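Local coordinates for extracellular solute-binding protein family 5 (Brucella melitensis, PDB 4ONY) that probably serves as the periplasmic substrate-binding component of an ABC transporter, capturing peptides or similar solutes for import, at residues 149-154 and 187-192. Numbering follows the deposited sequence.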
ATOM      1  N   PRO A 149     -19.138  -2.921   1.142  1.00 17.83           N
ATOM      2  CA  PRO A 149     -17.973  -3.025   2.025  1.00 17.94           C
ATOM      3  C   PRO A 149     -16.829  -2.159   1.501  1.00 17.74           C
ATOM      4  O   PRO A 149     -16.594  -2.145   0.313  1.00 16.52           O
ATOM      5  CB  PRO A 149     -17.582  -4.535   1.942  1.00 17.74           C
ATOM      6  CG  PRO A 149     -18.883  -5.218   1.606  1.00 18.38           C
ATOM      7  CD  PRO A 149     -19.568  -4.257   0.653  1.00 18.25           C
ATOM      8  N   PRO A 150     -16.086  -1.480   2.395  1.00 18.29           N
ATOM      9  CA  PRO A 150     -16.204  -1.527   3.837  1.00 18.35           C
ATOM     10  C   PRO A 150     -17.157  -0.486   4.376  1.00 18.06           C
ATOM     11  O   PRO A 150     -17.427  -0.472   5.584  1.00 18.17           O
ATOM     12  CB  PRO A 150     -14.771  -1.195   4.307  1.00 19.07           C
ATOM     13  CG  PRO A 150     -14.210  -0.311   3.218  1.00 18.89           C
ATOM     14  CD  PRO A 150     -14.879  -0.764   1.946  1.00 18.28           C
ATOM     15  N   TYR A 151     -17.660   0.382   3.505  1.00 17.07           N
ATOM     16  CA  TYR A 151     -18.427   1.517   3.934  1.00 17.87           C
ATOM     17  C   TYR A 151     -19.709   1.118   4.685  1.00 18.10           C
ATOM     18  O   TYR A 151     -20.188   1.885   5.539  1.00 18.41           O
ATOM     19  CB  TYR A 151     -18.774   2.463   2.742  1.00 17.98           C
ATOM     20  CG  TYR A 151     -17.579   2.809   1.958  1.00 17.49           C
ATOM     21  CD1 TYR A 151     -16.522   3.507   2.544  1.00 18.33           C
ATOM     22  CD2 TYR A 151     -17.447   2.407   0.647  1.00 17.28           C
ATOM     23  CE1 TYR A 151     -15.349   3.753   1.838  1.00 17.84           C
ATOM     24  CE2 TYR A 151     -16.321   2.689  -0.070  1.00 16.91           C
ATOM     25  CZ  TYR A 151     -15.266   3.341   0.526  1.00 17.79           C
ATOM     26  OH  TYR A 151     -14.126   3.640  -0.205  1.00 18.78           O
ATOM     27  N   ASN A 152     -20.241  -0.070   4.420  1.00 18.27           N
ATOM     28  CA  ASN A 152     -21.458  -0.514   5.106  1.00 20.00           C
ATOM     29  C   ASN A 152     -21.163  -1.271   6.401  1.00 20.59           C
ATOM     30  O   ASN A 152     -22.088  -1.722   7.067  1.00 20.62           O
ATOM     31  CB  ASN A 152     -22.340  -1.381   4.211  1.00 19.87           C
ATOM     32  CG  ASN A 152     -21.732  -2.746   3.931  1.00 20.59           C
ATOM     33  OD1 ASN A 152     -20.538  -2.982   4.142  1.00 20.53           O
ATOM     34  ND2 ASN A 152     -22.546  -3.636   3.423  1.00 21.03           N
ATOM     35  N   SER A 153     -19.899  -1.412   6.764  1.00 20.55           N
ATOM     36  CA  SER A 153     -19.585  -2.206   7.946  1.00 21.53           C
ATOM     37  C   SER A 153     -19.309  -1.367   9.203  1.00 22.68           C
ATOM     38  O   SER A 153     -19.147  -1.917  10.252  1.00 23.73           O
ATOM     39  CB  SER A 153     -18.397  -3.135   7.644  1.00 21.24           C
ATOM     40  OG  SER A 153     -17.193  -2.380   7.580  1.00 20.66           O
ATOM     41  N   ARG A 154     -19.295  -0.035   9.112  1.00 24.27           N
ATOM     42  CA  ARG A 154     -18.851   0.794  10.253  1.00 23.87           C
ATOM     43  C   ARG A 154     -19.824   0.725  11.438  1.00 24.90           C
ATOM     44  O   ARG A 154     -19.385   0.619  12.602  1.00 23.48           O
ATOM     45  CB  ARG A 154     -18.691   2.250   9.841  1.00 24.53           C
ATOM     46  CG  ARG A 154     -17.336   2.641   9.257  1.00 24.33           C
ATOM     47  CD  ARG A 154     -16.788   1.665   8.271  1.00 24.97           C
ATOM     48  NE  ARG A 154     -15.839   2.262   7.323  1.00 23.16           N
ATOM     49  CZ  ARG A 154     -14.639   1.763   7.072  1.00 21.69           C
ATOM     50  NH1 ARG A 154     -14.211   0.671   7.685  1.00 20.32           N
ATOM     51  NH2 ARG A 154     -13.869   2.353   6.183  1.00 21.70           N
ATOM     52  N   GLY A 187     -11.043   9.281   9.072  1.00 16.14           N
ATOM     53  CA  GLY A 187     -10.332   9.346   7.782  1.00 16.05           C
ATOM     54  C   GLY A 187     -10.697   8.351   6.698  1.00 16.37           C
ATOM     55  O   GLY A 187     -10.131   8.429   5.618  1.00 17.00           O
ATOM     56  N   SER A 188     -11.594   7.403   6.957  1.00 16.80           N
ATOM     57  CA  SER A 188     -11.950   6.421   5.926  1.00 16.52           C
ATOM     58  C   SER A 188     -13.448   6.313   5.716  1.00 16.62           C
ATOM     59  O   SER A 188     -13.965   5.242   5.392  1.00 16.31           O
ATOM     60  CB  SER A 188     -11.376   5.017   6.240  1.00 16.37           C
ATOM     61  OG  SER A 188      -9.985   5.120   6.522  1.00 16.76           O
ATOM     62  N   MET A 189     -14.141   7.423   5.901  1.00 16.33           N
ATOM     63  CA  MET A 189     -15.530   7.522   5.524  1.00 16.02           C
ATOM     64  C   MET A 189     -15.747   8.912   4.936  1.00 15.72           C
ATOM     65  O   MET A 189     -15.202   9.881   5.432  1.00 15.92           O
ATOM     66  CB  MET A 189     -16.461   7.349   6.733  1.00 16.92           C
ATOM     67  CG  MET A 189     -16.611   5.922   7.236  1.00 17.45           C
ATOM     68  SD  MET A 189     -17.425   4.879   5.995  1.00 18.04           S
ATOM     69  CE  MET A 189     -19.106   4.939   6.588  1.00 17.76           C
ATOM     70  N   PRO A 190     -16.563   9.010   3.902  1.00 15.75           N
ATOM     71  CA  PRO A 190     -16.935  10.330   3.407  1.00 15.92           C
ATOM     72  C   PRO A 190     -17.957  11.018   4.270  1.00 16.34           C
ATOM     73  O   PRO A 190     -18.460  10.422   5.249  1.00 17.04           O
ATOM     74  CB  PRO A 190     -17.539   9.999   2.056  1.00 15.91           C
ATOM     75  CG  PRO A 190     -18.252   8.703   2.325  1.00 16.06           C
ATOM     76  CD  PRO A 190     -17.289   7.944   3.202  1.00 15.85           C
ATOM     77  N   VAL A 191     -18.239  12.281   3.933  1.00 16.18           N
ATOM     78  CA  VAL A 191     -19.477  12.898   4.298  1.00 16.32           C
ATOM     79  C   VAL A 191     -20.220  13.186   2.992  1.00 16.57           C
ATOM     80  O   VAL A 191     -19.670  13.793   2.069  1.00 16.89           O
ATOM     81  CB  VAL A 191     -19.273  14.176   5.159  1.00 16.60           C
ATOM     82  CG1 VAL A 191     -20.619  14.733   5.601  1.00 17.07           C
ATOM     83  CG2 VAL A 191     -18.443  13.861   6.379  1.00 16.20           C
ATOM     84  N   LEU A 192     -21.486  12.760   2.964  1.00 17.28           N
ATOM     85  CA  LEU A 192     -22.402  12.842   1.831  1.00 17.64           C
ATOM     86  C   LEU A 192     -23.503  13.895   2.061  1.00 18.08           C
ATOM     87  O   LEU A 192     -23.935  14.115   3.195  1.00 18.14           O
ATOM     88  CB  LEU A 192     -23.107  11.499   1.621  1.00 17.84           C
ATOM     89  CG  LEU A 192     -22.191  10.298   1.422  1.00 18.18           C
ATOM     90  CD1 LEU A 192     -22.962   9.018   1.160  1.00 18.52           C
ATOM     91  CD2 LEU A 192     -21.205  10.526   0.262  1.00 17.82           C
TER
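R154 lays the edge of its guanidinium group against the chain at S188 and M189 and grips it at two points. NH2 donates to S188 O (3.0 Å), approaching 29° out of the carbonyl plane. NE makes a weak but fairly straight N-H...S bond to M189 SD, 3.3 Å away. Arginine suits the place because two N-H groups along one edge can serve a carbonyl and a thioether together; the bend at chi2 (44°) turns CD off the line of the chain. One guanidinium face is met by P150 O, 3.4 Å above the plane and toward the rim. The same oxygen is held by S153 N, which closes the type I turn P150-S153, and by S153 OG, which adds a second bond. The unbranched M189 chain, bent at chi2 and chi3, places its sulfur between R154 NE and Y151 CD1. SD lies 3.8 Å from Y151 CD1, almost in the ring plane, and the methyl CE reaches Y151 O at 3.4 Å. P150 CD covers one ring face, F61 meets the ring edge-to-face, and L143 and Y140 touch M189. The arginine bonds and an edge-on Met-aromatic contact together join the loops after helices 133-146 and 181-187 in this family 5 solute-binding protein.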